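Local coordinates for protein oligopeptide ABC transporter OppAIV (Borrelia burgdorferi B31, PDB 4GL8) that probably binds short peptides outside the cytoplasmic membrane and hands them to an ABC-type oligopeptide importer, at residues L43-L47 against S115-I119; S58-L62 against M203-F209. All coordinates share one frame; numbering follows the deposited sequence.

Contact 1 of 2, residues L43-L47 against S115-I119; sequences LDAQL and SYLRI
With CG turned away from the backbone N (chi1 170°) and the chain stretched out from CG to NE, Arg118 reaches from its helix to meet Asp44, whose carboxylate is likewise thrown forward by a CG anti to its own N. The two flat groups meet end-on and nearly coplanar, 7° apart, in a two-nitrogen salt bridge: NH2 of Arg118 lies 2.8 Å from Asp44 OD2 and NH1 of Arg118 3.2 Å from Asp44 OD1, each oxygen using its syn lone pair. On its anti side, somewhat out of the carboxylate plane, OD1 of Asp44 also accepts the backbone N of Gln46, 3.1 Å away. This is an Asx turn, and it helps hold the carboxylate's rotation for the arginine. Trp197 NE1 adds a further donor to OD2, so the buried charge is well supplied with partners. Gln46, extended beyond CG, uses both ends of its amide. Its OE1 accepts from Arg118 NH1 at 3.0 Å, tilted from the guanidinium plane, while its NE2 donates almost straight (171°) to Ser115 O at 3.0 Å, arriving from above that carbonyl's plane. Ser115 OG turns instead to the backbone N of Val185. Ile119 packs CB against the amide carbon, CD of Gln46 to CB of Ile119 being 3.8 Å, and Met187 and Ile190 of helix 187-193 touch the Arg118 side chain.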
ATOM      1  N   LEU A  43       7.832  11.587  -4.387  1.00 20.48           N
ATOM      2  CA  LEU A  43       8.657  10.543  -4.958  1.00 20.24           C
ATOM      3  C   LEU A  43       9.835  10.133  -4.038  1.00 20.15           C
ATOM      4  O   LEU A  43      10.769   9.452  -4.478  1.00 20.64           O
ATOM      5  CB  LEU A  43       9.112  10.952  -6.363  1.00 20.85           C
ATOM      6  CG  LEU A  43       7.865  11.076  -7.279  1.00 21.64           C
ATOM      7  CD1 LEU A  43       8.251  11.524  -8.678  1.00 23.12           C
ATOM      8  CD2 LEU A  43       7.050   9.789  -7.345  1.00 21.16           C
ATOM      9  N   ASP A  44       9.725  10.478  -2.757  1.00 19.64           N
ATOM     10  CA  ASP A  44      10.759  10.193  -1.759  1.00 19.29           C
ATOM     11  C   ASP A  44      10.350   8.892  -1.066  1.00 18.49           C
ATOM     12  O   ASP A  44       9.338   8.850  -0.382  1.00 17.97           O
ATOM     13  CB  ASP A  44      10.807  11.350  -0.765  1.00 19.73           C
ATOM     14  CG  ASP A  44      11.925  11.221   0.255  1.00 20.11           C
ATOM     15  OD1 ASP A  44      12.323  10.094   0.601  1.00 20.11           O
ATOM     16  OD2 ASP A  44      12.405  12.273   0.730  1.00 20.94           O
ATOM     17  N   ALA A  45      11.131   7.841  -1.260  1.00 18.25           N
ATOM     18  CA  ALA A  45      10.752   6.497  -0.819  1.00 18.63           C
ATOM     19  C   ALA A  45      10.532   6.400   0.679  1.00 18.53           C
ATOM     20  O   ALA A  45       9.801   5.500   1.144  1.00 19.67           O
ATOM     21  CB  ALA A  45      11.803   5.456  -1.264  1.00 18.37           C
ATOM     22  N   GLN A  46      11.148   7.298   1.432  1.00 18.51           N
ATOM     23  CA  GLN A  46      11.077   7.227   2.894  1.00 19.07           C
ATOM     24  C   GLN A  46       9.871   7.996   3.403  1.00 19.89           C
ATOM     25  O   GLN A  46       9.574   7.937   4.592  1.00 19.80           O
ATOM     26  CB  GLN A  46      12.378   7.718   3.527  1.00 18.75           C
ATOM     27  CG  GLN A  46      13.559   6.845   3.133  1.00 18.62           C
ATOM     28  CD  GLN A  46      14.826   7.148   3.917  1.00 19.12           C
ATOM     29  OE1 GLN A  46      15.052   8.273   4.358  1.00 18.35           O
ATOM     30  NE2 GLN A  46      15.647   6.111   4.123  1.00 19.37           N
ATOM     31  N   LEU A  47       9.181   8.708   2.502  1.00 20.55           N
ATOM     32  CA  LEU A  47       7.969   9.443   2.859  1.00 20.97           C
ATOM     33  C   LEU A  47       6.730   8.870   2.170  1.00 20.37           C
ATOM     34  O   LEU A  47       5.638   9.188   2.553  1.00 21.11           O
ATOM     35  CB  LEU A  47       8.099  10.928   2.489  1.00 21.69           C
ATOM     36  CG  LEU A  47       9.300  11.703   3.036  1.00 23.55           C
ATOM     37  CD1 LEU A  47       9.328  13.135   2.510  1.00 24.55           C
ATOM     38  CD2 LEU A  47       9.322  11.739   4.563  1.00 24.06           C
ATOM     39  N   SER A 115      21.351   6.044   5.052  1.00 19.01           N
ATOM     40  CA  SER A 115      19.979   6.117   4.602  1.00 18.58           C
ATOM     41  C   SER A 115      18.981   5.694   5.693  1.00 18.32           C
ATOM     42  O   SER A 115      17.986   6.411   5.986  1.00 18.21           O
ATOM     43  CB  SER A 115      19.799   5.254   3.360  1.00 18.66           C
ATOM     44  OG  SER A 115      18.444   5.248   2.987  1.00 18.99           O
ATOM     45  N   TYR A 116      19.243   4.555   6.328  1.00 18.17           N
ATOM     46  CA  TYR A 116      18.396   4.125   7.448  1.00 18.21           C
ATOM     47  C   TYR A 116      18.409   5.096   8.585  1.00 18.61           C
ATOM     48  O   TYR A 116      17.356   5.327   9.191  1.00 17.84           O
ATOM     49  CB  TYR A 116      18.718   2.721   7.941  1.00 18.09           C
ATOM     50  CG  TYR A 116      18.191   1.678   6.993  1.00 18.11           C
ATOM     51  CD1 TYR A 116      16.823   1.455   6.861  1.00 18.45           C
ATOM     52  CD2 TYR A 116      19.044   0.919   6.222  1.00 17.81           C
ATOM     53  CE1 TYR A 116      16.332   0.489   5.976  1.00 18.29           C
ATOM     54  CE2 TYR A 116      18.559  -0.041   5.348  1.00 17.97           C
ATOM     55  CZ  TYR A 116      17.213  -0.255   5.233  1.00 18.00           C
ATOM     56  OH  TYR A 116      16.751  -1.223   4.361  1.00 18.89           O
ATOM     57  N   LEU A 117      19.555   5.726   8.831  1.00 19.64           N
ATOM     58  CA  LEU A 117      19.596   6.764   9.868  1.00 21.25           C
ATOM     59  C   LEU A 117      18.653   7.951   9.600  1.00 21.31           C
ATOM     60  O   LEU A 117      18.037   8.467  10.529  1.00 22.19           O
ATOM     61  CB  LEU A 117      21.017   7.275  10.107  1.00 22.38           C
ATOM     62  CG  LEU A 117      22.080   6.294  10.617  1.00 22.91           C
ATOM     63  CD1 LEU A 117      23.372   7.067  10.770  1.00 23.94           C
ATOM     64  CD2 LEU A 117      21.727   5.630  11.923  1.00 23.49           C
ATOM     65  N   ARG A 118      18.542   8.392   8.349  1.00 21.64           N
ATOM     66  CA  ARG A 118      17.572   9.451   7.996  1.00 21.25           C
ATOM     67  C   ARG A 118      16.121   9.063   8.330  1.00 20.76           C
ATOM     68  O   ARG A 118      15.400   9.885   8.898  1.00 20.98           O
ATOM     69  CB  ARG A 118      17.683   9.832   6.508  1.00 21.55           C
ATOM     70  CG  ARG A 118      16.568  10.752   5.982  1.00 21.30           C
ATOM     71  CD  ARG A 118      16.827  11.120   4.523  1.00 20.48           C
ATOM     72  NE  ARG A 118      15.941  12.158   4.013  1.00 19.63           N
ATOM     73  CZ  ARG A 118      14.900  11.972   3.190  1.00 18.70           C
ATOM     74  NH1 ARG A 118      14.542  10.749   2.760  1.00 17.46           N
ATOM     75  NH2 ARG A 118      14.190  13.036   2.785  1.00 18.14           N
ATOM     76  N   ILE A 119      15.656   7.859   7.980  1.00 20.08           N
ATOM     77  CA  ILE A 119      14.246   7.552   8.239  1.00 20.50           C
ATOM     78  C   ILE A 119      13.980   7.386   9.734  1.00 21.38           C
ATOM     79  O   ILE A 119      12.860   7.564  10.182  1.00 20.85           O
ATOM     80  CB  ILE A 119      13.707   6.349   7.439  1.00 21.12           C
ATOM     81  CG1 ILE A 119      12.189   6.300   7.535  1.00 21.13           C
ATOM     82  CG2 ILE A 119      14.319   5.033   7.927  1.00 20.99           C
ATOM     83  CD1 ILE A 119      11.573   5.306   6.581  1.00 21.30           C
TER

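Contact 2 of 2, residues S58-L62 against M203-F209; sequences SQMFL and MVVSGPF
Met60 O faces the 206-207 backbone and accepts the backbone N of Gly207 at 2.7 Å, with the N of Ser206 adding a weak bond. This is the tight part of the contact: the CA atoms of Met60 and Gly207 are 4.5 Å apart. One residue earlier, Gln59 O takes the N of Phe209 at 3.2 Å, while the ring of Pro208 rests against the same oxygen. Met60 CA adds a CA-H...O contact to Phe209 O at 3.3 Å. These backbone links join an irregular loop to the approach and first residue of strand 209-215 without making a regular sheet. Ser206 supplies the side-chain link: with chi1 54°, its OG sits between its own N and carbonyl carbon and accepts the N of Leu62 at 2.9 Å. A water lies between the same hydroxyl and Leu62 O, unusually close to the latter, so that the details of that bond are doubtful; it complements the direct bond at this looser, solvent-bridged margin. The Phe61 ring forms the apolar side. Val205 CB stands over one face, offset toward the rim, and Met203 SD lies at the edge in a Met-aromatic contact, 5.0 Å from the ring centroid. Met60 and Met203 cross at about a right angle, Met60 CE 4.0 Å from Met203 SD. Beyond the two segments, Leu222 of strand 219-224 touches Gln59, Met60 and Phe209, Leu211 of strand 209-215 touches both methionines, and Gln59 is anchored to the end of helix 51-57 through Gly55 and to Phe520 and Leu522 near the C-terminus.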
ATOM      1  N   SER A  58       9.445   2.408  -7.282  1.00 24.63           N
ATOM      2  CA  SER A  58       9.982   1.083  -7.458  1.00 25.84           C
ATOM      3  C   SER A  58      10.631   0.922  -8.846  1.00 25.50           C
ATOM      4  O   SER A  58      11.492   0.046  -9.007  1.00 26.36           O
ATOM      5  CB  SER A  58       8.903   0.022  -7.181  1.00 28.30           C
ATOM      6  OG  SER A  58       7.951  -0.008  -8.266  1.00 33.71           O
ATOM      7  N   GLN A  59      10.286   1.789  -9.823  1.00 23.79           N
ATOM      8  CA  GLN A  59      10.936   1.744 -11.131  1.00 23.24           C
ATOM      9  C   GLN A  59      12.268   2.469 -11.135  1.00 23.55           C
ATOM     10  O   GLN A  59      12.999   2.381 -12.114  1.00 23.62           O
ATOM     11  CB  GLN A  59      10.062   2.322 -12.244  1.00 23.56           C
ATOM     12  CG  GLN A  59       8.612   1.895 -12.211  1.00 22.98           C
ATOM     13  CD  GLN A  59       8.455   0.391 -12.155  1.00 23.32           C
ATOM     14  OE1 GLN A  59       9.034  -0.338 -12.957  1.00 22.53           O
ATOM     15  NE2 GLN A  59       7.685  -0.086 -11.181  1.00 23.60           N
ATOM     16  N   MET A  60      12.594   3.154 -10.035  1.00 22.99           N
ATOM     17  CA  MET A  60      13.770   3.975  -9.981  1.00 23.08           C
ATOM     18  C   MET A  60      14.761   3.569  -8.927  1.00 22.57           C
ATOM     19  O   MET A  60      15.922   3.801  -9.123  1.00 22.37           O
ATOM     20  CB  MET A  60      13.394   5.424  -9.763  1.00 23.51           C
ATOM     21  CG  MET A  60      12.463   5.933 -10.829  1.00 25.37           C
ATOM     22  SD  MET A  60      12.298   7.711 -10.830  1.00 26.57           S
ATOM     23  CE  MET A  60      11.204   7.946  -9.455  1.00 26.20           C
ATOM     24  N   PHE A  61      14.299   2.995  -7.820  1.00 22.46           N
ATOM     25  CA  PHE A  61      15.151   2.658  -6.681  1.00 22.49           C
ATOM     26  C   PHE A  61      15.099   1.164  -6.405  1.00 22.34           C
ATOM     27  O   PHE A  61      14.042   0.594  -6.134  1.00 23.20           O
ATOM     28  CB  PHE A  61      14.758   3.477  -5.437  1.00 21.83           C
ATOM     29  CG  PHE A  61      14.976   4.953  -5.611  1.00 22.18           C
ATOM     30  CD1 PHE A  61      14.002   5.747  -6.205  1.00 21.92           C
ATOM     31  CD2 PHE A  61      16.179   5.528  -5.269  1.00 21.62           C
ATOM     32  CE1 PHE A  61      14.236   7.098  -6.426  1.00 22.30           C
ATOM     33  CE2 PHE A  61      16.410   6.872  -5.479  1.00 22.10           C
ATOM     34  CZ  PHE A  61      15.441   7.662  -6.071  1.00 21.76           C
ATOM     35  N   LEU A  62      16.279   0.560  -6.484  1.00 21.60           N
ATOM     36  CA  LEU A  62      16.507  -0.835  -6.165  1.00 20.69           C
ATOM     37  C   LEU A  62      16.620  -1.020  -4.653  1.00 19.24           C
ATOM     38  O   LEU A  62      17.384  -0.325  -3.997  1.00 18.90           O
ATOM     39  CB  LEU A  62      17.799  -1.261  -6.832  1.00 21.89           C
ATOM     40  CG  LEU A  62      18.039  -2.734  -7.065  1.00 23.35           C
ATOM     41  CD1 LEU A  62      16.905  -3.331  -7.909  1.00 23.65           C
ATOM     42  CD2 LEU A  62      19.403  -2.874  -7.756  1.00 23.90           C
ATOM     43  N   MET A 203      17.452  14.472  -8.543  1.00 28.38           N
ATOM     44  CA  MET A 203      17.295  13.084  -8.120  1.00 27.16           C
ATOM     45  C   MET A 203      18.340  12.190  -8.782  1.00 26.35           C
ATOM     46  O   MET A 203      18.544  12.283  -9.968  1.00 26.89           O
ATOM     47  CB  MET A 203      15.906  12.558  -8.481  1.00 26.51           C
ATOM     48  CG  MET A 203      15.760  11.106  -8.099  1.00 25.91           C
ATOM     49  SD  MET A 203      14.132  10.461  -8.382  1.00 27.37           S
ATOM     50  CE  MET A 203      13.215  11.183  -7.011  1.00 28.00           C
ATOM     51  N   VAL A 204      18.994  11.327  -8.016  1.00 25.25           N
ATOM     52  CA  VAL A 204      19.851  10.297  -8.597  1.00 24.77           C
ATOM     53  C   VAL A 204      19.323   9.009  -8.057  1.00 23.40           C
ATOM     54  O   VAL A 204      18.744   8.992  -6.982  1.00 23.21           O
ATOM     55  CB  VAL A 204      21.351  10.455  -8.232  1.00 26.77           C
ATOM     56  CG1 VAL A 204      21.902  11.788  -8.748  1.00 28.19           C
ATOM     57  CG2 VAL A 204      21.569  10.284  -6.739  1.00 26.23           C
ATOM     58  N   VAL A 205      19.498   7.927  -8.806  1.00 23.00           N
ATOM     59  CA  VAL A 205      18.754   6.697  -8.534  1.00 21.36           C
ATOM     60  C   VAL A 205      19.664   5.485  -8.677  1.00 22.15           C
ATOM     61  O   VAL A 205      20.755   5.583  -9.235  1.00 22.98           O
ATOM     62  CB  VAL A 205      17.560   6.534  -9.520  1.00 20.48           C
ATOM     63  CG1 VAL A 205      16.758   7.830  -9.642  1.00 20.51           C
ATOM     64  CG2 VAL A 205      18.039   6.097 -10.897  1.00 20.39           C
ATOM     65  N   SER A 206      19.161   4.338  -8.214  1.00 22.24           N
ATOM     66  CA  SER A 206      19.872   3.057  -8.241  1.00 22.91           C
ATOM     67  C   SER A 206      19.256   2.035  -9.184  1.00 22.35           C
ATOM     68  O   SER A 206      19.859   1.010  -9.462  1.00 23.06           O
ATOM     69  CB  SER A 206      19.883   2.457  -6.826  1.00 22.93           C
ATOM     70  OG  SER A 206      18.555   2.377  -6.323  1.00 22.24           O
ATOM     71  N   GLY A 207      18.052   2.297  -9.677  1.00 22.40           N
ATOM     72  CA  GLY A 207      17.300   1.288 -10.446  1.00 21.62           C
ATOM     73  C   GLY A 207      17.350   1.527 -11.947  1.00 22.18           C
ATOM     74  O   GLY A 207      18.123   2.356 -12.430  1.00 22.39           O
ATOM     75  N   PRO A 208      16.502   0.804 -12.698  1.00 22.49           N
ATOM     76  CA  PRO A 208      16.463   0.782 -14.176  1.00 22.66           C
ATOM     77  C   PRO A 208      16.151   2.112 -14.841  1.00 22.54           C
ATOM     78  O   PRO A 208      16.605   2.321 -15.961  1.00 22.73           O
ATOM     79  CB  PRO A 208      15.360  -0.224 -14.512  1.00 22.37           C
ATOM     80  CG  PRO A 208      14.636  -0.495 -13.245  1.00 22.22           C
ATOM     81  CD  PRO A 208      15.478  -0.061 -12.092  1.00 22.22           C
ATOM     82  N   PHE A 209      15.380   2.976 -14.170  1.00 22.62           N
ATOM     83  CA  PHE A 209      15.034   4.318 -14.688  1.00 23.39           C
ATOM     84  C   PHE A 209      15.372   5.500 -13.751  1.00 23.67           C
ATOM     85  O   PHE A 209      15.267   5.405 -12.526  1.00 22.29           O
ATOM     86  CB  PHE A 209      13.543   4.363 -15.020  1.00 23.80           C
ATOM     87  CG  PHE A 209      13.119   3.371 -16.071  1.00 23.73           C
ATOM     88  CD1 PHE A 209      13.367   3.620 -17.407  1.00 24.29           C
ATOM     89  CD2 PHE A 209      12.489   2.184 -15.718  1.00 22.41           C
ATOM     90  CE1 PHE A 209      12.984   2.702 -18.381  1.00 24.36           C
ATOM     91  CE2 PHE A 209      12.089   1.278 -16.687  1.00 22.93           C
ATOM     92  CZ  PHE A 209      12.345   1.528 -18.019  1.00 23.60           C
TER
HETATM   93  O   HOH W   1      18.314   2.010  -3.663  1.00 17.65           O

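In the fold
The two contacts alternate along the chain, in the order 43-47, 58-62, 115-119, 203-209, and their centres lie 14 Å apart on the same side of the chain's centre. Helix 51-57 separates the first segments of the pair, with Leu43 and Ala45 packed on it, and helix 187-193 precedes the second segment of contact 2 while touching Arg118 of contact 1. The contacts meet directly where Leu43 O lies 3.9 Å from Met203 CE. Contact 1 secures the loop after strand 31-35 to helix 109-119; contact 2 ties the next loop to the start of strand 209-215. Together they knit early and later chain segments of this family 5 solute-binding protein into one buried region.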